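Local atomic coordinates of pesticidal crystal protein Cry4Aa (Bacillus thuringiensis, PDB entry 2C9K), a protein that binds midgut epithelial cells of insects and promotes their colloid-osmotic lysis, acting as a mosquito-larvicidal toxin. Residues A[53-58]-A[136-141]; A[101-106]-A[158-163]; A[523-528]-A[550-555]; A[271-276]-A[446-451]. One frame throughout, in Å; residues are numbered along the deposited sequence.

From the N terminus, contact 1 closes a largely helical excursion between helix 46-58 and the joint of helices 129-137 and 140-164. Contact 2 opens inside that excursion and ends beyond it, so the two cross along the chain. Both use helix 140-164, near its start and its end, with centres about 36 Å apart, and join helices of the N-terminal domain. Contact 4 follows in series: it closes the long chain path through the second domain, joining the segment after its first long strand to the approach to its last. Contact 3 comes last, a short closure within the C-terminal beta sandwich. The centres of contacts 2 and 4 are about 59 Å apart.

Contact 1 (A[53-58]-A[136-141]); sequences QTKNII and NILVLS
Among T54, K55 and I58 on one side and I137, L138 and S141 on the other there is no ring and no amide, so the flat group of this contact is a peptide: the carbonyl of I137, whose O lies 4.0 Å from T54 CG2. The rest is branched aliphatic packing. L138 has the largest share, resting its two methyls on the surface of helix 46-58. Its CD1 sits between neighbouring residues, 3.3 Å from T54 CG2 and equally close to K55 CA. Its CD2 lies 3.6 Å from K55 CB, and the bent end of the lysine brings NZ to 3.7 Å from the same CD2. T54 and L138 run past each other in opposite senses. CG2 of T54 stands anti to the backbone N (the OG1 torsion is -71°), which turns the methyl to L138 and sets OG1 beside the N, where it bonds to F50 O one turn back in its own helix. I58 and I137 meet through their CD1 methyls, though the modelled distance is too short to trust. S141 stays at the margin, its OG 4.4 Å from T54 OG1. N136 ND2 bonds to C132 O one turn back and to V122 O of helix 103-123; C132 is disulfide-linked to C125. In the helical bundle of the N-terminal domain, the part of the toxin linked to pore formation in this family, the contact packs the joint of helices 129-137 and 140-164 against helix 46-58, while helix 222-240 packs on T54 and L140 and helix 183-208 on I58 and I137.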
# COMPACT_ATOMS: atom_id res chain seq x y z
N GLN A 53 -17.38 9.41 -4.85
CA GLN A 53 -16.95 8.05 -5.14
C GLN A 53 -17.00 7.16 -3.90
O GLN A 53 -17.42 6.00 -3.98
CB GLN A 53 -15.53 8.03 -5.73
CG GLN A 53 -15.13 6.66 -6.28
CD GLN A 53 -13.76 6.63 -6.93
OE1 GLN A 53 -13.35 5.62 -7.48
NE2 GLN A 53 -13.05 7.75 -6.86
N THR A 54 -16.58 7.69 -2.77
CA THR A 54 -16.62 6.91 -1.54
C THR A 54 -18.07 6.59 -1.19
O THR A 54 -18.41 5.44 -0.90
CB THR A 54 -15.98 7.69 -0.38
OG1 THR A 54 -14.57 7.74 -0.59
CG2 THR A 54 -16.27 7.01 0.95
N LYS A 55 -18.92 7.62 -1.24
CA LYS A 55 -20.34 7.50 -0.93
C LYS A 55 -21.04 6.54 -1.90
O LYS A 55 -22.05 5.93 -1.55
CB LYS A 55 -20.99 8.88 -1.02
CG LYS A 55 -22.48 8.91 -0.72
CD LYS A 55 -23.13 10.12 -1.39
CE LYS A 55 -24.26 10.71 -0.55
NZ LYS A 55 -23.75 11.39 0.69
N ASN A 56 -20.50 6.41 -3.11
CA ASN A 56 -21.09 5.53 -4.10
C ASN A 56 -20.83 4.07 -3.78
O ASN A 56 -21.56 3.20 -4.24
CB ASN A 56 -20.56 5.85 -5.50
CG ASN A 56 -21.21 7.08 -6.11
OD1 ASN A 56 -22.43 7.25 -6.05
ND2 ASN A 56 -20.40 7.95 -6.70
N ILE A 57 -19.79 3.80 -3.00
CA ILE A 57 -19.48 2.43 -2.65
C ILE A 57 -20.21 2.02 -1.36
O ILE A 57 -20.65 0.88 -1.21
CB ILE A 57 -17.94 2.22 -2.53
CG1 ILE A 57 -17.48 2.34 -1.08
CG2 ILE A 57 -17.22 3.24 -3.38
CD1 ILE A 57 -17.39 1.00 -0.39
N ILE A 58 -20.34 2.96 -0.42
CA ILE A 58 -21.02 2.68 0.84
C ILE A 58 -22.52 2.80 0.65
O ILE A 58 -23.31 2.30 1.45
CB ILE A 58 -20.57 3.66 1.93
CG1 ILE A 58 -19.08 3.47 2.20
CG2 ILE A 58 -21.37 3.44 3.19
CD1 ILE A 58 -18.54 4.36 3.29
N ASN A 136 -17.60 11.78 8.06
CA ASN A 136 -16.16 11.89 8.17
C ASN A 136 -15.40 10.77 7.49
O ASN A 136 -14.26 10.96 7.07
CB ASN A 136 -15.74 12.01 9.62
CG ASN A 136 -15.81 13.44 10.11
OD1 ASN A 136 -15.06 14.30 9.66
ND2 ASN A 136 -16.74 13.70 11.03
N ILE A 137 -16.00 9.59 7.38
CA ILE A 137 -15.30 8.52 6.70
C ILE A 137 -15.48 8.80 5.21
O ILE A 137 -14.67 8.38 4.37
CB ILE A 137 -15.90 7.13 7.00
CG1 ILE A 137 -17.20 6.95 6.24
CG2 ILE A 137 -16.14 6.97 8.48
CD1 ILE A 137 -17.51 5.52 5.99
N LEU A 138 -16.55 9.51 4.89
CA LEU A 138 -16.89 9.87 3.52
C LEU A 138 -16.00 11.02 3.04
O LEU A 138 -15.90 11.27 1.84
CB LEU A 138 -18.37 10.27 3.45
CG LEU A 138 -19.13 9.92 2.17
CD1 LEU A 138 -19.07 8.42 1.95
CD2 LEU A 138 -20.58 10.39 2.26
N VAL A 139 -15.36 11.70 3.97
CA VAL A 139 -14.49 12.82 3.65
C VAL A 139 -13.03 12.46 3.97
O VAL A 139 -12.11 13.23 3.68
CB VAL A 139 -14.90 14.07 4.47
CG1 VAL A 139 -13.99 15.22 4.17
CG2 VAL A 139 -16.32 14.47 4.12
N LEU A 140 -12.82 11.27 4.55
CA LEU A 140 -11.49 10.81 4.92
C LEU A 140 -10.45 10.92 3.82
O LEU A 140 -9.34 11.37 4.07
CB LEU A 140 -11.55 9.35 5.40
CG LEU A 140 -10.19 8.75 5.80
CD1 LEU A 140 -9.61 9.52 6.98
CD2 LEU A 140 -10.36 7.29 6.17
N SER A 141 -10.80 10.53 2.60
CA SER A 141 -9.81 10.61 1.52
C SER A 141 -9.36 12.05 1.27
O SER A 141 -8.19 12.29 1.00
CB SER A 141 -10.35 9.96 0.23
OG SER A 141 -11.33 10.75 -0.40

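Contact 2 (A[101-106]-A[158-163]); sequences QDVRTQ and VKFEAY
F160, on helix 140-164, lies against Q101, V103 and R104 at the start of helix 103-123, so that two long helices of the N-terminal bundle are joined near one end. The ring tip does the touching: CZ is 3.3 Å from Q101 NE2 and 4.0 Å from V103 CB, both approaching obliquely. The Q101 amide and the ring are nearly parallel, their planes 12° apart. R104 comes in at the ring edge instead, with CG 3.8 Å from F160 CE2. F160 points toward helix 103-123, with CG anti to the backbone N (chi1 -177°). Beside it, E161 crosses R104 at about a right angle. Its OE1 reaches R104 CD at 3.1 Å. A long salt bridge of 3.8 Å joins E161 OE2 to R104 NH1, the carboxylate and guanidinium planes 46° apart. The arginine thus meets the carboxylate mainly through its chain, so the charge attraction is probably loose. In the next shell W91 makes an edge-to-face pair with F160 and also packs on Q101, while L164 touches both Q101 and R104. The backbone of Q101 and V103 is turned by D102, the centre of an inverse gamma turn, whose weak bond runs from V103 N to Q101 O at 2.8 Å.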
# COMPACT_ATOMS: atom_id res chain seq x y z
N GLN A 101 13.62 35.96 1.78
CA GLN A 101 14.19 34.87 2.56
C GLN A 101 13.33 34.75 3.80
O GLN A 101 13.45 33.80 4.57
CB GLN A 101 15.63 35.23 2.95
CG GLN A 101 16.48 34.09 3.50
CD GLN A 101 16.03 33.62 4.87
OE1 GLN A 101 15.59 34.42 5.70
NE2 GLN A 101 16.16 32.32 5.11
N ASP A 102 12.45 35.72 3.99
CA ASP A 102 11.55 35.72 5.14
C ASP A 102 10.37 34.81 4.83
O ASP A 102 9.21 35.22 4.97
CB ASP A 102 11.06 37.13 5.44
CG ASP A 102 10.98 37.40 6.93
OD1 ASP A 102 10.30 38.37 7.34
OD2 ASP A 102 11.62 36.65 7.70
N VAL A 103 10.68 33.59 4.40
CA VAL A 103 9.67 32.58 4.07
C VAL A 103 9.01 32.12 5.36
O VAL A 103 7.89 31.60 5.36
CB VAL A 103 10.33 31.35 3.40
CG1 VAL A 103 9.29 30.27 3.17
CG2 VAL A 103 10.98 31.75 2.10
N ARG A 104 9.73 32.31 6.46
CA ARG A 104 9.25 31.93 7.78
C ARG A 104 7.86 32.48 8.10
O ARG A 104 7.12 31.89 8.90
CB ARG A 104 10.26 32.37 8.84
CG ARG A 104 11.56 31.58 8.75
CD ARG A 104 12.52 31.87 9.89
NE ARG A 104 13.28 33.10 9.68
CZ ARG A 104 14.45 33.35 10.25
NH1 ARG A 104 14.99 32.46 11.07
NH2 ARG A 104 15.08 34.50 10.00
N THR A 105 7.49 33.59 7.47
CA THR A 105 6.18 34.18 7.71
C THR A 105 5.13 33.42 6.90
O THR A 105 4.02 33.17 7.37
CB THR A 105 6.16 35.69 7.33
OG1 THR A 105 4.93 36.28 7.75
CG2 THR A 105 6.31 35.86 5.83
N GLN A 106 5.52 33.05 5.67
CA GLN A 106 4.65 32.32 4.76
C GLN A 106 4.37 30.92 5.32
O GLN A 106 3.27 30.39 5.18
CB GLN A 106 5.32 32.21 3.39
CG GLN A 106 4.39 31.86 2.25
CD GLN A 106 3.27 32.87 2.08
OE1 GLN A 106 3.47 34.07 2.20
NE2 GLN A 106 2.07 32.38 1.78
N VAL A 158 10.95 22.55 9.13
CA VAL A 158 12.01 22.02 9.98
C VAL A 158 13.33 22.02 9.23
O VAL A 158 14.34 22.47 9.75
CB VAL A 158 11.69 20.59 10.43
CG1 VAL A 158 12.90 19.96 11.08
CG2 VAL A 158 10.53 20.61 11.41
N LYS A 159 13.32 21.52 8.00
CA LYS A 159 14.53 21.48 7.18
C LYS A 159 15.04 22.88 6.91
O LYS A 159 16.22 23.16 7.06
CB LYS A 159 14.25 20.78 5.85
CG LYS A 159 13.95 19.30 5.95
CD LYS A 159 13.73 18.72 4.56
CE LYS A 159 13.34 17.25 4.59
NZ LYS A 159 13.02 16.78 3.21
N PHE A 160 14.12 23.75 6.50
CA PHE A 160 14.43 25.14 6.18
C PHE A 160 15.19 25.84 7.31
O PHE A 160 16.19 26.53 7.08
CB PHE A 160 13.14 25.90 5.89
CG PHE A 160 13.36 27.33 5.47
CD1 PHE A 160 13.93 27.62 4.24
CD2 PHE A 160 13.04 28.37 6.33
CE1 PHE A 160 14.18 28.93 3.86
CE2 PHE A 160 13.28 29.69 5.97
CZ PHE A 160 13.85 29.97 4.73
N GLU A 161 14.72 25.64 8.53
CA GLU A 161 15.34 26.26 9.70
C GLU A 161 16.69 25.66 10.07
O GLU A 161 17.64 26.39 10.34
CB GLU A 161 14.37 26.18 10.88
CG GLU A 161 14.07 27.54 11.52
CD GLU A 161 13.49 28.56 10.53
OE1 GLU A 161 12.27 28.85 10.62
OE2 GLU A 161 14.25 29.05 9.68
N ALA A 162 16.80 24.34 10.08
CA ALA A 162 18.06 23.69 10.42
C ALA A 162 19.16 24.10 9.45
O ALA A 162 20.35 24.02 9.76
CB ALA A 162 17.90 22.18 10.40
N TYR A 163 18.74 24.55 8.28
CA TYR A 163 19.65 24.99 7.23
C TYR A 163 20.18 26.39 7.53
O TYR A 163 21.31 26.73 7.17
CB TYR A 163 18.91 24.98 5.89
CG TYR A 163 19.67 25.59 4.73
CD1 TYR A 163 20.78 24.96 4.19
CD2 TYR A 163 19.24 26.79 4.16
CE1 TYR A 163 21.46 25.51 3.10
CE2 TYR A 163 19.91 27.34 3.08
CZ TYR A 163 21.01 26.70 2.55
OH TYR A 163 21.66 27.25 1.47

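Contact 3 (A[523-528]-A[550-555]); sequences IRYASN and ALNPTF
Y525 and F555, the two most covered residues, lie toward opposite ends of a contact that fastens a loop after strand 545-550 to the end of strand 517-527 in the C-terminal beta sandwich. L551 covers one face of Y525: CD2 stands 3.7 Å from the ring centroid, 8° off the normal, a CH-pi contact almost over the centre. At the far end of the ring, OH accepts N552 N at 3.0 Å. Y525 points toward the loop, with CG between the backbone N and the carbonyl carbon (chi1 73°). F555 behaves differently. N528 CB sits over one face, 4.1 Å from the centroid and offset toward the rim, while S527 N is at the edge in the ring plane. N528 and F555 point the same way side by side, and N528 ND2 is held by G557 O. Between the two rings the backbones join: S527 O takes F555 N from above the carbonyl plane at 3.2 Å, and T554 N from nearly along the C=O direction, the latter modelled doubtfully short. T554 OG1, itself bonded to D567 O, accepts S527 N at 2.9 Å with an angle of 151° at the hydrogen.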
# COMPACT_ATOMS: atom_id res chain seq x y z
N ILE A 523 16.29 -0.98 13.41
CA ILE A 523 15.03 -1.72 13.34
C ILE A 523 13.80 -0.96 13.88
O ILE A 523 13.87 -0.34 14.95
CB ILE A 523 15.17 -3.06 14.10
CG1 ILE A 523 15.94 -4.06 13.25
CG2 ILE A 523 13.82 -3.63 14.46
CD1 ILE A 523 16.25 -5.32 13.99
N ARG A 524 12.69 -1.02 13.14
CA ARG A 524 11.44 -0.38 13.56
C ARG A 524 10.54 -1.54 13.98
O ARG A 524 10.04 -2.28 13.14
CB ARG A 524 10.79 0.39 12.39
CG ARG A 524 9.55 1.21 12.79
CD ARG A 524 9.14 2.20 11.70
NE ARG A 524 8.15 3.20 12.14
CZ ARG A 524 6.83 3.02 12.15
NH1 ARG A 524 6.30 1.88 11.74
NH2 ARG A 524 6.03 4.00 12.56
N TYR A 525 10.35 -1.68 15.29
CA TYR A 525 9.57 -2.79 15.82
C TYR A 525 8.57 -2.34 16.88
O TYR A 525 8.55 -1.18 17.28
CB TYR A 525 10.51 -3.78 16.50
CG TYR A 525 11.03 -3.22 17.81
CD1 TYR A 525 10.61 -3.74 19.04
CD2 TYR A 525 11.85 -2.10 17.82
CE1 TYR A 525 10.99 -3.15 20.24
CE2 TYR A 525 12.24 -1.50 19.02
CZ TYR A 525 11.81 -2.03 20.22
OH TYR A 525 12.18 -1.43 21.39
N ALA A 526 7.78 -3.30 17.33
CA ALA A 526 6.78 -3.10 18.38
C ALA A 526 7.04 -4.25 19.36
O ALA A 526 7.55 -5.30 18.97
CB ALA A 526 5.37 -3.21 17.81
N SER A 527 6.69 -4.05 20.62
CA SER A 527 6.94 -5.09 21.61
C SER A 527 6.31 -4.80 22.96
O SER A 527 6.39 -3.68 23.46
CB SER A 527 8.45 -5.26 21.81
OG SER A 527 8.74 -6.14 22.88
N ASN A 528 5.66 -5.80 23.54
CA ASN A 528 5.08 -5.62 24.85
C ASN A 528 6.13 -6.12 25.85
O ASN A 528 7.31 -5.78 25.71
CB ASN A 528 3.76 -6.40 24.99
CG ASN A 528 3.86 -7.81 24.47
OD1 ASN A 528 4.93 -8.42 24.50
ND2 ASN A 528 2.73 -8.35 24.00
N ALA A 550 19.14 -5.74 22.88
CA ALA A 550 17.92 -6.00 23.63
C ALA A 550 16.86 -4.99 23.20
O ALA A 550 17.15 -3.81 23.05
CB ALA A 550 18.18 -5.85 25.11
N LEU A 551 15.64 -5.48 22.98
CA LEU A 551 14.54 -4.62 22.57
C LEU A 551 13.82 -4.12 23.82
O LEU A 551 13.86 -4.77 24.86
CB LEU A 551 13.59 -5.39 21.67
CG LEU A 551 14.16 -5.79 20.30
CD1 LEU A 551 13.12 -6.58 19.53
CD2 LEU A 551 14.55 -4.54 19.53
N ASN A 552 13.15 -2.98 23.71
CA ASN A 552 12.43 -2.41 24.84
C ASN A 552 10.92 -2.54 24.66
O ASN A 552 10.43 -2.68 23.54
CB ASN A 552 12.76 -0.92 24.98
CG ASN A 552 14.24 -0.67 25.15
OD1 ASN A 552 14.74 0.38 24.74
ND2 ASN A 552 14.95 -1.62 25.76
N PRO A 553 10.17 -2.51 25.77
CA PRO A 553 8.71 -2.63 25.67
C PRO A 553 8.27 -1.35 24.97
O PRO A 553 8.90 -0.32 25.14
CB PRO A 553 8.27 -2.67 27.12
CG PRO A 553 9.44 -3.27 27.81
CD PRO A 553 10.60 -2.57 27.17
N THR A 554 7.19 -1.41 24.19
CA THR A 554 6.74 -0.22 23.49
C THR A 554 5.23 -0.05 23.60
O THR A 554 4.69 1.04 23.38
CB THR A 554 7.14 -0.28 22.01
OG1 THR A 554 6.35 -1.27 21.34
CG2 THR A 554 8.61 -0.64 21.88
N PHE A 555 4.55 -1.13 23.95
CA PHE A 555 3.11 -1.08 24.11
C PHE A 555 2.71 -2.12 25.14
O PHE A 555 3.55 -2.88 25.63
CB PHE A 555 2.40 -1.34 22.78
CG PHE A 555 2.41 -2.78 22.34
CD1 PHE A 555 1.32 -3.60 22.59
CD2 PHE A 555 3.50 -3.30 21.64
CE1 PHE A 555 1.31 -4.93 22.15
CE2 PHE A 555 3.49 -4.62 21.20
CZ PHE A 555 2.39 -5.44 21.45
O HOH W 1 11.39 -6.21 24.41

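Contact 4 (A[271-276]-A[446-451]); sequences ESPYKY and YKTQVY
Y274 OH donates its proton to T448 O at 2.8 Å, the one hydrogen bond between the two segments, and accepts a weak one from I442 N. The donor stands above the T448 carbonyl plane, 45° out of it, while the oxygen lies in the plane of the tyrosine ring at its edge. CG of Y274 is anti to its own carbonyl carbon (chi1 -49°), and the far end of the ring reaches 446-451. There the ring edge points at the face of Y446 in an edge-to-face pair, centroids 5.4 Å apart and planes at 55°. V450 CG2 comes to 3.8 Å from Y274 CD1, the two side chains running past each other in opposite senses. P273 packs beside it. Its CG approaches Y446 CD2 obliquely to the ring, and its CD meets T448 OG1 tip to tip at 3.2 Å. S272 presses its OG on V450 CG2 at 3.4 Å, but the polar partner of that OG is N268 O. Y446 OH likewise bonds to Y277 OH, beyond the contact. The 3-10 turn is held by Y276 N to P273 O. In the beta-prism second domain, whose loops bind receptors in this family, the turn after strand 262-267 thus packs on the approach to strand 450-457. That strand lies between 262-267 and 432-440, which send V266 to V450 and L440 to Y274; K275 O bonds to N219 just before helix 222-240 of the bundle.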
# COMPACT_ATOMS: atom_id res chain seq x y z
N GLU A 271 -23.14 -12.34 -10.05
CA GLU A 271 -23.84 -13.44 -10.68
C GLU A 271 -23.54 -14.82 -10.11
O GLU A 271 -23.87 -15.84 -10.71
CB GLU A 271 -23.61 -13.42 -12.19
CG GLU A 271 -24.33 -12.27 -12.86
CD GLU A 271 -24.48 -12.45 -14.36
OE1 GLU A 271 -25.21 -11.65 -14.98
OE2 GLU A 271 -23.86 -13.40 -14.92
N SER A 272 -22.93 -14.83 -8.93
CA SER A 272 -22.60 -16.06 -8.23
C SER A 272 -23.32 -16.03 -6.89
O SER A 272 -23.60 -14.95 -6.37
CB SER A 272 -21.10 -16.17 -8.02
OG SER A 272 -20.42 -16.13 -9.27
N PRO A 273 -23.63 -17.20 -6.31
CA PRO A 273 -24.32 -17.28 -5.02
C PRO A 273 -23.48 -16.99 -3.78
O PRO A 273 -24.02 -16.60 -2.74
CB PRO A 273 -24.86 -18.70 -5.01
CG PRO A 273 -23.75 -19.44 -5.69
CD PRO A 273 -23.43 -18.54 -6.87
N TYR A 274 -22.18 -17.18 -3.89
CA TYR A 274 -21.28 -16.98 -2.76
C TYR A 274 -21.51 -15.68 -1.98
O TYR A 274 -21.06 -15.55 -0.84
CB TYR A 274 -19.83 -17.06 -3.24
CG TYR A 274 -19.61 -18.28 -4.08
CD1 TYR A 274 -19.52 -18.19 -5.47
CD2 TYR A 274 -19.58 -19.55 -3.51
CE1 TYR A 274 -19.42 -19.33 -6.26
CE2 TYR A 274 -19.49 -20.70 -4.29
CZ TYR A 274 -19.41 -20.57 -5.67
OH TYR A 274 -19.32 -21.69 -6.46
N LYS A 275 -22.21 -14.73 -2.59
CA LYS A 275 -22.47 -13.47 -1.91
C LYS A 275 -23.44 -13.68 -0.75
O LYS A 275 -23.58 -12.80 0.09
CB LYS A 275 -23.03 -12.45 -2.89
CG LYS A 275 -24.21 -12.95 -3.70
CD LYS A 275 -24.68 -11.92 -4.70
CE LYS A 275 -25.99 -12.33 -5.34
NZ LYS A 275 -26.43 -11.39 -6.41
N TYR A 276 -24.08 -14.84 -0.70
CA TYR A 276 -25.05 -15.14 0.35
C TYR A 276 -24.45 -15.92 1.52
O TYR A 276 -25.11 -16.15 2.52
CB TYR A 276 -26.24 -15.92 -0.23
CG TYR A 276 -27.08 -15.15 -1.22
CD1 TYR A 276 -27.29 -15.64 -2.51
CD2 TYR A 276 -27.65 -13.92 -0.89
CE1 TYR A 276 -28.05 -14.94 -3.43
CE2 TYR A 276 -28.42 -13.21 -1.81
CZ TYR A 276 -28.61 -13.73 -3.08
OH TYR A 276 -29.33 -13.03 -4.01
N TYR A 446 -22.06 -26.02 -7.35
CA TYR A 446 -22.25 -24.95 -8.31
C TYR A 446 -21.34 -25.00 -9.52
O TYR A 446 -20.32 -25.69 -9.54
CB TYR A 446 -22.05 -23.60 -7.64
CG TYR A 446 -22.69 -23.48 -6.29
CD1 TYR A 446 -22.11 -24.06 -5.17
CD2 TYR A 446 -23.87 -22.76 -6.12
CE1 TYR A 446 -22.69 -23.93 -3.92
CE2 TYR A 446 -24.45 -22.62 -4.87
CZ TYR A 446 -23.86 -23.21 -3.78
OH TYR A 446 -24.44 -23.06 -2.55
N LYS A 447 -21.74 -24.24 -10.54
CA LYS A 447 -20.98 -24.14 -11.78
C LYS A 447 -20.34 -22.76 -11.83
O LYS A 447 -19.48 -22.50 -12.67
CB LYS A 447 -21.88 -24.32 -12.99
CG LYS A 447 -22.35 -25.73 -13.20
CD LYS A 447 -23.13 -25.84 -14.49
CE LYS A 447 -23.70 -27.24 -14.67
NZ LYS A 447 -22.61 -28.23 -14.52
N THR A 448 -20.76 -21.88 -10.92
CA THR A 448 -20.23 -20.53 -10.86
C THR A 448 -18.95 -20.51 -10.06
O THR A 448 -18.72 -21.37 -9.21
CB THR A 448 -21.20 -19.56 -10.20
OG1 THR A 448 -21.67 -20.11 -8.98
CG2 THR A 448 -22.38 -19.29 -11.10
N GLN A 449 -18.12 -19.51 -10.33
CA GLN A 449 -16.84 -19.35 -9.66
C GLN A 449 -16.53 -17.85 -9.62
O GLN A 449 -16.73 -17.15 -10.62
CB GLN A 449 -15.77 -20.09 -10.45
CG GLN A 449 -14.44 -20.26 -9.76
CD GLN A 449 -13.42 -20.96 -10.65
OE1 GLN A 449 -12.28 -21.19 -10.24
NE2 GLN A 449 -13.83 -21.29 -11.87
N VAL A 450 -16.06 -17.37 -8.47
CA VAL A 450 -15.71 -15.96 -8.30
C VAL A 450 -14.19 -15.83 -8.17
O VAL A 450 -13.57 -16.55 -7.38
CB VAL A 450 -16.35 -15.36 -7.03
CG1 VAL A 450 -15.81 -13.98 -6.78
CG2 VAL A 450 -17.85 -15.29 -7.18
N TYR A 451 -13.60 -14.92 -8.93
CA TYR A 451 -12.15 -14.74 -8.87
C TYR A 451 -11.79 -13.41 -8.23
O TYR A 451 -12.61 -12.50 -8.13
CB TYR A 451 -11.52 -14.77 -10.26
CG TYR A 451 -11.79 -16.00 -11.11
CD1 TYR A 451 -12.99 -16.14 -11.81
CD2 TYR A 451 -10.82 -16.99 -11.25
CE1 TYR A 451 -13.22 -17.25 -12.63
CE2 TYR A 451 -11.04 -18.09 -12.07
CZ TYR A 451 -12.23 -18.22 -12.76
OH TYR A 451 -12.43 -19.31 -13.58